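Local coordinates for LPXTG cell wall anchor domain-containing protein (Lactobacillus rhamnosus, PDB 7CBS) that serves as the atypically adhesive basal pilin of the SpaCBA pilus, probably fixing the sortase-assembled fibre to the cell wall, at residues 25-37 against 160-172. Residues are numbered along the deposited sequence; the frame is centred on the assembly and turned at random.
Sequences VPTTVDVVLHKLL and LQHGNQSRIDLFP. With MG (magnesium ion), chain I.
Val32 and Ile168 lie in neighbouring parallel strands, 28-34 and 167-170, whose axes diverge by 21°. Five backbone hydrogen bonds, from Asp30 N to Ser166 O through His34 N to Leu170 O at 2.8 Å, alternate between the two strands. One sheet face, carrying Val31, Leu33, Ile168 and Leu170, is apolar: Val31 CG1 meets Leu170 CD1 at 3.5 Å, and Leu33 CD2 presses on the Pro172 ring at CG. Phe137 of strand 131-141 packs on Val31, Leu33 and Leu170. On the other face, Val32 CG2 sits above the Arg167 guanidinium, offset toward its rim, while Arg167 NE hydrogen-bonds to Ser166 OG of the second subunit. Within the chain, strand 167-170 forms an edge of the mixed sheet of the pilin N-terminal domain, pairing with the N-terminal strand 28-34, which is flanked on its other side by antiparallel strand 118-128. With CG anti to its carbonyl carbon (chi1 -58°), His34 directs NE2 to Asp169 OD1 at 2.7 Å, meeting the anti side of the carboxylate, the ring and carboxylate planes 56° apart. Phe171 CZ lies over the centre of the imidazole, the two rings obliquely inclined. An alanine at His34 would take away both ring and NE2, and is likely to leave Asp169 without this mate and to open a gap beside Phe171 CE1 and CZ. At the opposite end Pro26 CG rests 3.6 Å from Gly163 CA, where a Schellman motif ends the short helix. Thr28 OG1 binds magnesium at 2.0 Å, together with three waters and Asp123 of both subunits; Asp30 OD1 accepts a bond from one of these waters, and Asp30 OD2 is hydrogen-bonded to Ser166 OG of the second subunit.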
# COMPACT_ATOMS: atom_id res chain seq x y z
N VAL A 25 3.43 -11.65 2.71
CA VAL A 25 2.55 -12.09 1.58
C VAL A 25 1.61 -10.94 1.25
O VAL A 25 1.18 -10.23 2.17
CB VAL A 25 1.77 -13.37 1.97
CG1 VAL A 25 0.76 -13.13 3.09
CG2 VAL A 25 1.08 -13.98 0.76
N PRO A 26 1.24 -10.69 -0.03
CA PRO A 26 0.31 -9.60 -0.36
C PRO A 26 -1.01 -9.69 0.41
O PRO A 26 -1.76 -10.59 0.16
CB PRO A 26 0.08 -9.75 -1.87
CG PRO A 26 1.29 -10.51 -2.38
CD PRO A 26 1.72 -11.39 -1.22
N THR A 27 -1.27 -8.76 1.33
CA THR A 27 -2.41 -8.77 2.29
C THR A 27 -3.31 -7.56 2.07
O THR A 27 -4.50 -7.66 2.37
CB THR A 27 -1.90 -8.82 3.75
OG1 THR A 27 -0.91 -9.84 3.84
CG2 THR A 27 -3.02 -9.07 4.74
N THR A 28 -2.75 -6.42 1.61
CA THR A 28 -3.46 -5.13 1.45
C THR A 28 -3.06 -4.44 0.14
O THR A 28 -1.98 -4.76 -0.41
CB THR A 28 -3.14 -4.15 2.58
OG1 THR A 28 -1.75 -3.85 2.47
CG2 THR A 28 -3.48 -4.68 3.96
N VAL A 29 -3.90 -3.50 -0.31
CA VAL A 29 -3.63 -2.62 -1.49
C VAL A 29 -4.04 -1.19 -1.12
O VAL A 29 -4.89 -1.01 -0.22
CB VAL A 29 -4.37 -3.13 -2.74
CG1 VAL A 29 -5.84 -2.75 -2.74
CG2 VAL A 29 -3.70 -2.67 -4.02
N ASP A 30 -3.44 -0.21 -1.80
CA ASP A 30 -3.81 1.23 -1.69
C ASP A 30 -4.73 1.58 -2.86
O ASP A 30 -4.43 1.15 -3.99
CB ASP A 30 -2.57 2.12 -1.68
CG ASP A 30 -1.65 1.84 -0.50
OD1 ASP A 30 -2.13 1.24 0.48
OD2 ASP A 30 -0.46 2.22 -0.57
N VAL A 31 -5.82 2.30 -2.59
CA VAL A 31 -6.77 2.80 -3.62
C VAL A 31 -6.80 4.32 -3.54
O VAL A 31 -7.18 4.85 -2.47
CB VAL A 31 -8.18 2.21 -3.45
CG1 VAL A 31 -9.18 2.89 -4.37
CG2 VAL A 31 -8.19 0.70 -3.64
N VAL A 32 -6.41 4.99 -4.62
CA VAL A 32 -6.51 6.47 -4.78
C VAL A 32 -7.62 6.74 -5.81
O VAL A 32 -7.48 6.28 -6.96
CB VAL A 32 -5.16 7.08 -5.20
CG1 VAL A 32 -5.15 8.60 -5.05
CG2 VAL A 32 -4.01 6.47 -4.41
N LEU A 33 -8.70 7.40 -5.38
CA LEU A 33 -9.78 7.91 -6.27
C LEU A 33 -9.42 9.33 -6.71
O LEU A 33 -9.10 10.15 -5.83
CB LEU A 33 -11.11 7.89 -5.52
CG LEU A 33 -12.33 7.92 -6.43
CD1 LEU A 33 -13.53 7.28 -5.75
CD2 LEU A 33 -12.64 9.35 -6.87
N HIS A 34 -9.47 9.60 -8.02
CA HIS A 34 -9.19 10.93 -8.63
C HIS A 34 -10.50 11.59 -9.07
O HIS A 34 -11.13 11.07 -10.02
CB HIS A 34 -8.23 10.78 -9.82
CG HIS A 34 -6.92 10.15 -9.49
ND1 HIS A 34 -5.72 10.81 -9.64
CD2 HIS A 34 -6.61 8.90 -9.07
CE1 HIS A 34 -4.73 10.01 -9.30
NE2 HIS A 34 -5.25 8.83 -8.94
N LYS A 35 -10.89 12.68 -8.41
CA LYS A 35 -12.03 13.55 -8.80
C LYS A 35 -11.49 14.72 -9.62
O LYS A 35 -11.00 15.69 -9.01
CB LYS A 35 -12.79 14.01 -7.54
CG LYS A 35 -13.99 14.92 -7.78
CD LYS A 35 -15.16 14.23 -8.43
CE LYS A 35 -16.33 15.17 -8.64
NZ LYS A 35 -17.29 14.64 -9.64
N LEU A 36 -11.56 14.61 -10.95
CA LEU A 36 -11.22 15.66 -11.95
C LEU A 36 -12.52 16.22 -12.54
O LEU A 36 -13.59 15.61 -12.31
CB LEU A 36 -10.36 15.03 -13.05
CG LEU A 36 -8.98 14.55 -12.61
CD1 LEU A 36 -8.38 13.57 -13.62
CD2 LEU A 36 -8.06 15.73 -12.41
N LEU A 37 -12.44 17.32 -13.29
CA LEU A 37 -13.58 17.93 -14.04
C LEU A 37 -13.46 17.60 -15.53
O LEU A 37 -12.33 17.33 -15.98
CB LEU A 37 -13.59 19.45 -13.82
N LEU A 160 -4.59 -8.71 -8.30
CA LEU A 160 -4.43 -7.93 -7.04
C LEU A 160 -4.13 -8.88 -5.87
O LEU A 160 -3.28 -8.52 -5.03
CB LEU A 160 -5.70 -7.11 -6.79
CG LEU A 160 -5.91 -5.94 -7.74
CD1 LEU A 160 -7.36 -5.47 -7.72
CD2 LEU A 160 -4.98 -4.80 -7.37
N GLN A 161 -4.78 -10.05 -5.84
CA GLN A 161 -4.54 -11.11 -4.82
C GLN A 161 -3.09 -11.59 -4.90
O GLN A 161 -2.56 -12.05 -3.85
CB GLN A 161 -5.50 -12.30 -5.02
CG GLN A 161 -6.97 -11.95 -4.85
CD GLN A 161 -7.31 -11.48 -3.45
OE1 GLN A 161 -6.72 -11.92 -2.47
NE2 GLN A 161 -8.25 -10.56 -3.36
N HIS A 162 -2.46 -11.48 -6.08
CA HIS A 162 -1.11 -12.01 -6.39
C HIS A 162 -0.02 -10.97 -6.09
O HIS A 162 1.17 -11.35 -6.12
CB HIS A 162 -1.06 -12.50 -7.85
CG HIS A 162 -1.83 -13.77 -8.05
ND1 HIS A 162 -1.76 -14.81 -7.15
CD2 HIS A 162 -2.68 -14.16 -9.02
CE1 HIS A 162 -2.54 -15.80 -7.55
NE2 HIS A 162 -3.12 -15.42 -8.69
N GLY A 163 -0.41 -9.71 -5.84
CA GLY A 163 0.48 -8.64 -5.36
C GLY A 163 1.27 -7.98 -6.47
O GLY A 163 2.43 -7.60 -6.23
N ASN A 164 0.65 -7.83 -7.65
CA ASN A 164 1.27 -7.21 -8.86
C ASN A 164 1.06 -5.69 -8.82
O ASN A 164 1.90 -4.97 -9.39
CB ASN A 164 0.72 -7.82 -10.15
CG ASN A 164 1.19 -9.25 -10.36
OD1 ASN A 164 2.36 -9.55 -10.14
ND2 ASN A 164 0.29 -10.12 -10.78
N GLN A 165 -0.02 -5.22 -8.17
CA GLN A 165 -0.35 -3.78 -8.00
C GLN A 165 -0.34 -3.41 -6.51
O GLN A 165 -1.12 -4.02 -5.75
CB GLN A 165 -1.73 -3.49 -8.60
CG GLN A 165 -1.69 -2.96 -10.03
CD GLN A 165 -2.89 -2.08 -10.32
OE1 GLN A 165 -4.04 -2.50 -10.20
NE2 GLN A 165 -2.63 -0.84 -10.71
N SER A 166 0.50 -2.44 -6.14
CA SER A 166 0.54 -1.83 -4.78
C SER A 166 -0.52 -0.73 -4.67
O SER A 166 -0.96 -0.47 -3.54
CB SER A 166 1.91 -1.32 -4.45
OG SER A 166 2.75 -2.39 -4.05
N ARG A 167 -0.91 -0.13 -5.81
CA ARG A 167 -1.89 0.98 -5.87
C ARG A 167 -2.87 0.76 -7.03
O ARG A 167 -2.41 0.38 -8.13
CB ARG A 167 -1.18 2.32 -6.03
CG ARG A 167 -2.11 3.52 -6.07
CD ARG A 167 -1.38 4.84 -6.01
NE ARG A 167 -0.79 5.10 -4.71
CZ ARG A 167 -0.28 6.27 -4.32
NH1 ARG A 167 -0.31 7.31 -5.14
NH2 ARG A 167 0.23 6.40 -3.11
N ILE A 168 -4.17 0.98 -6.79
CA ILE A 168 -5.24 1.06 -7.82
C ILE A 168 -5.65 2.53 -7.97
O ILE A 168 -6.04 3.12 -6.95
CB ILE A 168 -6.45 0.17 -7.46
CG1 ILE A 168 -6.07 -1.30 -7.33
CG2 ILE A 168 -7.58 0.37 -8.46
CD1 ILE A 168 -7.09 -2.13 -6.59
N ASP A 169 -5.60 3.06 -9.19
CA ASP A 169 -5.97 4.47 -9.51
C ASP A 169 -7.34 4.49 -10.20
O ASP A 169 -7.42 4.05 -11.36
CB ASP A 169 -4.89 5.13 -10.37
CG ASP A 169 -3.67 5.54 -9.57
OD1 ASP A 169 -3.77 6.54 -8.84
OD2 ASP A 169 -2.65 4.84 -9.66
N LEU A 170 -8.36 4.99 -9.49
CA LEU A 170 -9.77 5.04 -9.96
C LEU A 170 -10.10 6.45 -10.46
O LEU A 170 -9.73 7.42 -9.77
CB LEU A 170 -10.70 4.63 -8.81
CG LEU A 170 -10.56 3.19 -8.33
CD1 LEU A 170 -11.37 2.98 -7.06
CD2 LEU A 170 -10.99 2.20 -9.42
N PHE A 171 -10.79 6.54 -11.61
CA PHE A 171 -11.23 7.79 -12.26
C PHE A 171 -12.74 7.73 -12.51
O PHE A 171 -13.17 7.50 -13.64
CB PHE A 171 -10.45 8.01 -13.57
CG PHE A 171 -8.97 8.23 -13.39
CD1 PHE A 171 -8.48 9.49 -13.07
CD2 PHE A 171 -8.07 7.19 -13.54
CE1 PHE A 171 -7.12 9.69 -12.90
CE2 PHE A 171 -6.71 7.40 -13.38
CZ PHE A 171 -6.24 8.65 -13.07
N PRO A 172 -13.58 7.93 -11.47
CA PRO A 172 -15.04 7.83 -11.63
C PRO A 172 -15.62 8.88 -12.59
O PRO A 172 -15.17 10.01 -12.55
CB PRO A 172 -15.59 8.03 -10.21
CG PRO A 172 -14.48 8.75 -9.47
CD PRO A 172 -13.19 8.25 -10.09
MG MG I . -0.90 -2.08 2.68
O HOH W 1 0.42 -3.04 1.30
O HOH W 2 -1.53 -1.29 0.83
O HOH W 3 0.75 -0.76 2.31